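Local atomic coordinates of BB_2cx5_001 (Thermus thermophilus, PDB entry 3RI0), a protein that presents a linear HIV epitope, grafted by computational backbone design, on a scaffold related to aminoacyl-tRNA editing domains. Residues Arg7-Ala12 with Thr95-Gly100; Val102-His107 with Val125-Gly130. The protein carries 6 engineered substitutions. All coordinates share one frame; numbering follows the deposited sequence.

Interaction 1 (Arg7-Ala12 with Thr95-Gly100); sequences RRVQGA and TGFAAG. Engineered in segment 95-100: A99 (natural residue Ile).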
ATOM      1  N   ARG A   7     -13.115   8.707  -0.155  1.00 21.20           N
ATOM      2  CA  ARG A   7     -13.168  10.018   0.474  1.00 21.25           C
ATOM      3  C   ARG A   7     -12.203  10.124   1.644  1.00 18.94           C
ATOM      4  O   ARG A   7     -11.557  11.154   1.834  1.00 18.08           O
ATOM      5  CB  ARG A   7     -14.573  10.322   0.997  1.00 25.37           C
ATOM      6  CG  ARG A   7     -15.622  10.631  -0.059  1.00 30.89           C
ATOM      7  CD  ARG A   7     -16.750  11.447   0.565  1.00 35.93           C
ATOM      8  NE  ARG A   7     -18.077  11.016   0.138  1.00 41.38           N
ATOM      9  CZ  ARG A   7     -18.791  10.070   0.740  1.00 44.55           C
ATOM     10  NH1 ARG A   7     -18.306   9.441   1.807  1.00 45.07           N
ATOM     11  NH2 ARG A   7     -19.999   9.760   0.281  1.00 47.41           N
ATOM     12  N   ARG A   8     -12.114   9.058   2.431  1.00 16.40           N
ATOM     13  CA  ARG A   8     -11.230   9.044   3.583  1.00 16.20           C
ATOM     14  C   ARG A   8      -9.773   9.142   3.166  1.00 14.89           C
ATOM     15  O   ARG A   8      -8.998   9.890   3.755  1.00 13.98           O
ATOM     16  CB  ARG A   8     -11.447   7.777   4.420  1.00 18.52           C
ATOM     17  CG  ARG A   8     -10.540   7.731   5.636  1.00 23.14           C
ATOM     18  CD  ARG A   8     -11.174   6.964   6.770  1.00 23.92           C
ATOM     19  NE  ARG A   8     -10.824   7.546   8.062  1.00 24.07           N
ATOM     20  CZ  ARG A   8      -9.787   7.168   8.800  1.00 25.64           C
ATOM     21  NH1 ARG A   8      -8.984   6.195   8.384  1.00 23.31           N
ATOM     22  NH2 ARG A   8      -9.551   7.773   9.960  1.00 25.32           N
ATOM     23  N   VAL A   9      -9.397   8.384   2.143  1.00 12.76           N
ATOM     24  CA  VAL A   9      -8.019   8.420   1.664  1.00 10.55           C
ATOM     25  C   VAL A   9      -7.723   9.791   1.048  1.00 10.16           C
ATOM     26  O   VAL A   9      -6.611  10.305   1.179  1.00 10.29           O
ATOM     27  CB  VAL A   9      -7.744   7.313   0.609  1.00  9.14           C
ATOM     28  CG1 VAL A   9      -6.347   7.492   0.028  1.00  3.90           C
ATOM     29  CG2 VAL A   9      -7.865   5.921   1.256  1.00  6.75           C
ATOM     30  N   GLN A  10      -8.715  10.392   0.399  1.00  8.38           N
ATOM     31  CA  GLN A  10      -8.511  11.698  -0.211  1.00  8.79           C
ATOM     32  C   GLN A  10      -8.253  12.737   0.876  1.00 10.32           C
ATOM     33  O   GLN A  10      -7.319  13.527   0.773  1.00 11.17           O
ATOM     34  CB  GLN A  10      -9.726  12.110  -1.042  1.00  7.40           C
ATOM     35  CG  GLN A  10      -9.555  13.434  -1.764  1.00  5.37           C
ATOM     36  CD  GLN A  10      -8.421  13.404  -2.757  1.00  8.95           C
ATOM     37  OE1 GLN A  10      -8.474  12.679  -3.747  1.00 10.63           O
ATOM     38  NE2 GLN A  10      -7.376  14.188  -2.496  1.00 10.70           N
ATOM     39  N   GLY A  11      -9.079  12.731   1.922  1.00 10.69           N
ATOM     40  CA  GLY A  11      -8.896  13.672   3.019  1.00 10.83           C
ATOM     41  C   GLY A  11      -7.539  13.484   3.666  1.00 12.50           C
ATOM     42  O   GLY A  11      -6.883  14.453   4.078  1.00 13.04           O
ATOM     43  N   ALA A  12      -7.110  12.230   3.755  1.00 12.16           N
ATOM     44  CA  ALA A  12      -5.809  11.904   4.347  1.00 12.88           C
ATOM     45  C   ALA A  12      -4.686  12.485   3.489  1.00 13.23           C
ATOM     46  O   ALA A  12      -3.721  13.027   4.019  1.00 15.64           O
ATOM     47  CB  ALA A  12      -5.641  10.379   4.469  1.00 10.49           C
ATOM     48  N   THR A  95      -4.778   0.008  10.655  1.00 14.94           N
ATOM     49  CA  THR A  95      -4.814   0.881   9.492  1.00 16.41           C
ATOM     50  C   THR A  95      -6.068   1.734   9.379  1.00 16.77           C
ATOM     51  O   THR A  95      -6.016   2.855   8.874  1.00 20.69           O
ATOM     52  CB  THR A  95      -4.659   0.063   8.188  1.00 15.21           C
ATOM     53  OG1 THR A  95      -5.864  -0.664   7.927  1.00 16.28           O
ATOM     54  CG2 THR A  95      -3.542  -0.929   8.327  1.00 12.93           C
ATOM     55  N   GLY A  96      -7.196   1.211   9.839  1.00 14.53           N
ATOM     56  CA  GLY A  96      -8.433   1.972   9.754  1.00 14.53           C
ATOM     57  C   GLY A  96      -9.163   1.631   8.480  1.00 14.26           C
ATOM     58  O   GLY A  96     -10.141   2.296   8.127  1.00 17.59           O
ATOM     59  N   PHE A  97      -8.676   0.598   7.787  1.00 13.94           N
ATOM     60  CA  PHE A  97      -9.292   0.127   6.548  1.00 14.07           C
ATOM     61  C   PHE A  97      -9.391  -1.399   6.538  1.00 14.76           C
ATOM     62  O   PHE A  97      -8.709  -2.072   7.314  1.00 15.79           O
ATOM     63  CB  PHE A  97      -8.492   0.602   5.331  1.00 13.50           C
ATOM     64  CG  PHE A  97      -8.388   2.088   5.225  1.00 12.32           C
ATOM     65  CD1 PHE A  97      -7.353   2.771   5.858  1.00 13.41           C
ATOM     66  CD2 PHE A  97      -9.328   2.809   4.503  1.00 13.31           C
ATOM     67  CE1 PHE A  97      -7.252   4.152   5.767  1.00 13.39           C
ATOM     68  CE2 PHE A  97      -9.237   4.193   4.405  1.00 15.39           C
ATOM     69  CZ  PHE A  97      -8.196   4.866   5.038  1.00 16.40           C
ATOM     70  N   ALA A  98     -10.232  -1.944   5.661  1.00 13.06           N
ATOM     71  CA  ALA A  98     -10.403  -3.393   5.576  1.00 15.23           C
ATOM     72  C   ALA A  98      -9.387  -4.059   4.653  1.00 14.46           C
ATOM     73  O   ALA A  98      -9.051  -3.518   3.592  1.00 15.02           O
ATOM     74  CB  ALA A  98     -11.815  -3.724   5.109  1.00 13.97           C
ATOM     75  N   ALA A  99      -8.902  -5.231   5.071  1.00 15.41           N
ATOM     76  CA  ALA A  99      -7.928  -6.013   4.301  1.00 16.98           C
ATOM     77  C   ALA A  99      -8.413  -6.122   2.872  1.00 16.74           C
ATOM     78  O   ALA A  99      -9.613  -6.279   2.638  1.00 18.92           O
ATOM     79  CB  ALA A  99      -7.780  -7.404   4.902  1.00 17.33           C
ATOM     80  N   GLY A 100      -7.490  -6.042   1.920  1.00 17.63           N
ATOM     81  CA  GLY A 100      -7.868  -6.104   0.523  1.00 16.71           C
ATOM     82  C   GLY A 100      -7.892  -4.708  -0.068  1.00 17.42           C
ATOM     83  O   GLY A 100      -7.765  -4.542  -1.280  1.00 18.62           O
TER
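R8, about one turn into helix 4-15, meets the ring of F97 with CG, CD and NH1 of its side chain. CG is anti to the backbone N (chi1 -180°), which carries the chain out from the helix toward the loop T95-G100. There R8 CG comes 3.7 Å from F97 CZ, and R8 CD lies about 4.0 Å from the same carbon. A bend at chi3 then brings NH1 back to the ring tip, which lies at the edge of the guanidinium, with R8 NH1 3.7 Å from both F97 CE1 and CZ. The guanidinium and ring planes are inclined by 50°, too far from parallel for a flat stack, and the contact is packing between an aliphatic stem, a charged end and the ring tip. R8 NH1 also lies 4.1 Å from G96 O, at most an electrostatic pull; G106 O of the following loop packs closer to it. V9 adds the apolar part: its CG2, anti to the carbonyl carbon, reaches F97 CE2 at 3.8 Å. F97 thus enters with its CZ end: V9 closes on CE2 and CZ, while R8 spans the tip from CE2 to CE1.

The loop that offers the ring is fixed by an ST turn just where helix 88-95 ends. T95 OG1 accepts from F97 N at 3.1 Å and is also hydrogen-bonded to V91 O of that helix, while G96, with positive phi, turns the chain out of the helical path.

R8 also touches N108, and V9 and F97 both pack on P103, so the contact continues into the loop beyond. Helix 4-15 is thereby joined side chain to side chain to the loop that follows helix 88-95 and leads to strand 113-116.

Interaction 2 (Val102-His107 with Val125-Gly130); sequences VPPVGH and VWAAGG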
ATOM      1  N   VAL A 102      -6.249  -1.841   1.853  1.00 13.44           N
ATOM      2  CA  VAL A 102      -5.365  -0.995   2.655  1.00 14.58           C
ATOM      3  C   VAL A 102      -4.528   0.014   1.847  1.00 15.00           C
ATOM      4  O   VAL A 102      -3.768  -0.365   0.945  1.00 14.17           O
ATOM      5  CB  VAL A 102      -4.378  -1.847   3.496  1.00 13.13           C
ATOM      6  CG1 VAL A 102      -3.476  -0.928   4.327  1.00 12.67           C
ATOM      7  CG2 VAL A 102      -5.137  -2.804   4.393  1.00 10.58           C
ATOM      8  N   PRO A 103      -4.668   1.315   2.159  1.00 14.40           N
ATOM      9  CA  PRO A 103      -3.920   2.378   1.478  1.00 14.51           C
ATOM     10  C   PRO A 103      -2.580   2.553   2.204  1.00 14.35           C
ATOM     11  O   PRO A 103      -2.422   2.079   3.322  1.00 15.80           O
ATOM     12  CB  PRO A 103      -4.826   3.581   1.652  1.00 13.66           C
ATOM     13  CG  PRO A 103      -5.372   3.360   3.045  1.00 13.41           C
ATOM     14  CD  PRO A 103      -5.731   1.883   3.013  1.00 14.78           C
ATOM     15  N   PRO A 104      -1.602   3.231   1.578  1.00 14.75           N
ATOM     16  CA  PRO A 104      -0.301   3.426   2.234  1.00 13.80           C
ATOM     17  C   PRO A 104      -0.237   4.629   3.185  1.00 15.25           C
ATOM     18  O   PRO A 104       0.840   4.976   3.675  1.00 18.12           O
ATOM     19  CB  PRO A 104       0.651   3.569   1.053  1.00 14.35           C
ATOM     20  CG  PRO A 104      -0.201   4.337   0.058  1.00 13.52           C
ATOM     21  CD  PRO A 104      -1.552   3.645   0.160  1.00 13.10           C
ATOM     22  N   VAL A 105      -1.378   5.265   3.435  1.00 15.61           N
ATOM     23  CA  VAL A 105      -1.444   6.423   4.328  1.00 16.68           C
ATOM     24  C   VAL A 105      -2.828   6.493   4.959  1.00 18.11           C
ATOM     25  O   VAL A 105      -3.717   5.726   4.584  1.00 19.65           O
ATOM     26  CB  VAL A 105      -1.204   7.760   3.571  1.00 19.05           C
ATOM     27  CG1 VAL A 105       0.254   7.847   3.105  1.00 18.92           C
ATOM     28  CG2 VAL A 105      -2.172   7.875   2.397  1.00 15.58           C
ATOM     29  N   GLY A 106      -3.010   7.416   5.904  1.00 18.13           N
ATOM     30  CA  GLY A 106      -4.296   7.557   6.572  1.00 17.63           C
ATOM     31  C   GLY A 106      -4.560   6.498   7.632  1.00 17.99           C
ATOM     32  O   GLY A 106      -5.708   6.165   7.905  1.00 20.38           O
ATOM     33  N   HIS A 107      -3.512   5.959   8.239  1.00 17.06           N
ATOM     34  CA  HIS A 107      -3.690   4.919   9.246  1.00 18.07           C
ATOM     35  C   HIS A 107      -3.927   5.457  10.648  1.00 18.39           C
ATOM     36  O   HIS A 107      -3.436   6.528  10.996  1.00 19.10           O
ATOM     37  CB  HIS A 107      -2.469   3.997   9.248  1.00 18.73           C
ATOM     38  CG  HIS A 107      -2.209   3.331   7.931  1.00 21.65           C
ATOM     39  ND1 HIS A 107      -1.056   2.627   7.670  1.00 20.62           N
ATOM     40  CD2 HIS A 107      -2.964   3.248   6.809  1.00 22.02           C
ATOM     41  CE1 HIS A 107      -1.112   2.136   6.441  1.00 22.87           C
ATOM     42  NE2 HIS A 107      -2.257   2.499   5.899  1.00 19.91           N
ATOM     43  N   VAL A 125       3.301   5.062  -9.923  1.00 19.77           N
ATOM     44  CA  VAL A 125       2.660   3.832  -9.465  1.00 17.06           C
ATOM     45  C   VAL A 125       1.251   4.148  -8.958  1.00 17.30           C
ATOM     46  O   VAL A 125       0.917   5.313  -8.711  1.00 14.80           O
ATOM     47  CB  VAL A 125       3.479   3.165  -8.320  1.00 16.41           C
ATOM     48  CG1 VAL A 125       4.785   2.597  -8.859  1.00 16.72           C
ATOM     49  CG2 VAL A 125       3.782   4.179  -7.240  1.00 17.40           C
ATOM     50  N   TRP A 126       0.431   3.109  -8.814  1.00 16.56           N
ATOM     51  CA  TRP A 126      -0.940   3.262  -8.331  1.00 15.35           C
ATOM     52  C   TRP A 126      -1.160   2.490  -7.030  1.00 15.44           C
ATOM     53  O   TRP A 126      -0.988   1.263  -6.982  1.00 15.31           O
ATOM     54  CB  TRP A 126      -1.931   2.779  -9.390  1.00 15.56           C
ATOM     55  CG  TRP A 126      -1.883   3.567 -10.666  1.00 16.57           C
ATOM     56  CD1 TRP A 126      -0.994   3.420 -11.698  1.00 16.49           C
ATOM     57  CD2 TRP A 126      -2.738   4.653 -11.029  1.00 17.54           C
ATOM     58  NE1 TRP A 126      -1.247   4.348 -12.678  1.00 17.74           N
ATOM     59  CE2 TRP A 126      -2.312   5.120 -12.294  1.00 18.62           C
ATOM     60  CE3 TRP A 126      -3.821   5.285 -10.404  1.00 18.40           C
ATOM     61  CZ2 TRP A 126      -2.941   6.187 -12.951  1.00 18.46           C
ATOM     62  CZ3 TRP A 126      -4.446   6.342 -11.053  1.00 18.85           C
ATOM     63  CH2 TRP A 126      -4.001   6.785 -12.317  1.00 19.64           C
ATOM     64  N   ALA A 127      -1.557   3.213  -5.986  1.00 13.37           N
ATOM     65  CA  ALA A 127      -1.805   2.624  -4.676  1.00 13.55           C
ATOM     66  C   ALA A 127      -3.296   2.515  -4.419  1.00 13.92           C
ATOM     67  O   ALA A 127      -4.095   3.212  -5.043  1.00 13.21           O
ATOM     68  CB  ALA A 127      -1.159   3.480  -3.585  1.00 14.07           C
ATOM     69  N   ALA A 128      -3.665   1.654  -3.479  1.00 12.74           N
ATOM     70  CA  ALA A 128      -5.068   1.431  -3.142  1.00 14.37           C
ATOM     71  C   ALA A 128      -5.728   2.645  -2.463  1.00 13.93           C
ATOM     72  O   ALA A 128      -5.107   3.345  -1.667  1.00 14.23           O
ATOM     73  CB  ALA A 128      -5.188   0.202  -2.256  1.00 15.34           C
ATOM     74  N   GLY A 129      -6.995   2.880  -2.787  1.00 13.30           N
ATOM     75  CA  GLY A 129      -7.707   4.013  -2.225  1.00 14.99           C
ATOM     76  C   GLY A 129      -8.745   3.702  -1.155  1.00 15.62           C
ATOM     77  O   GLY A 129      -9.720   4.444  -1.016  1.00 17.37           O
ATOM     78  N   GLY A 130      -8.552   2.625  -0.396  1.00 16.24           N
ATOM     79  CA  GLY A 130      -9.505   2.293   0.653  1.00 18.08           C
ATOM     80  C   GLY A 130     -10.380   1.083   0.356  1.00 20.49           C
ATOM     81  O   GLY A 130     -11.018   0.529   1.257  1.00 20.74           O
TER
HETATM   82  O   HOH W   1      -2.031   0.230  -1.420  1.00 18.96           O
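P103 and A128 come closest across this contact, their CA atoms 4.9 Å apart, and the tightest approach is of a proline carbon to a carbonyl. P103 CB lies 3.3 Å from A128 O, and P103 CA meets the same oxygen at 3.5 Å in a CA-H...O contact. The angle at the hydrogen is only 122°, a bent geometry that makes the attraction slight. One methyl faces a carbonyl in the reverse sense, A128 CB standing 3.5 Å from V102 O.

Apolar packing follows at P104. Its ring turns the CD-CG edge to the methyl of A127, with P104 CD 3.8 Å from A127 CB and CG scarcely farther. Both residues also lean on F136 of strand 134-138, and P104 reaches S50 of strand 47-54.

Those two strands flank strand 125-128 in the mixed sheet, 47-54 running parallel to it and 134-138 antiparallel. The segment V102-H107 is a proline-containing loop, without regular structure, laid against the C-terminal end of that central strand, within the aminoacyl-tRNA editing domain family region.

Polar links are few. A water bridges the backbones, giving a hydrogen to V102 O at 3.0 Å and accepting one from A128 N, so the strand's last amide is tied to the loop through solvent. Inside the loop, H107 NE2 donates to P103 O at 2.6 Å, with an N-H...O angle of 156°. The oxygen lies near the plane of the imidazole, whereas the donor is tilted 31° from the carbonyl plane. This bond closes the loop from H107 back to P103, and V105 CA covers part of one imidazole face. H107 also packs on T95 of helix 88-95.

Overall arrangement
Interactions 1 and 2 lie about 7 Å apart, centre to centre, and share the loop after helix 88-95: 95-100 is its start, 102-107 its continuation. Both are buried. Interaction 2 is the deeper, about 5 Å from the centre of the chain, where the loop meets sheet strand 125-128. Interaction 1, about 11 Å out, joins the loop to helix 4-15, with R8 at its exposed margin. Their chemistry differs accordingly: aromatic, aliphatic and guanidinium groups pack in interaction 1, whereas proline rings, alanine methyls, carbonyl oxygens and a bridging water meet in interaction 2. They touch directly, F97 CD1 being 3.4 Å from P103 CD and V9 CG2 3.3 Å from G129 O.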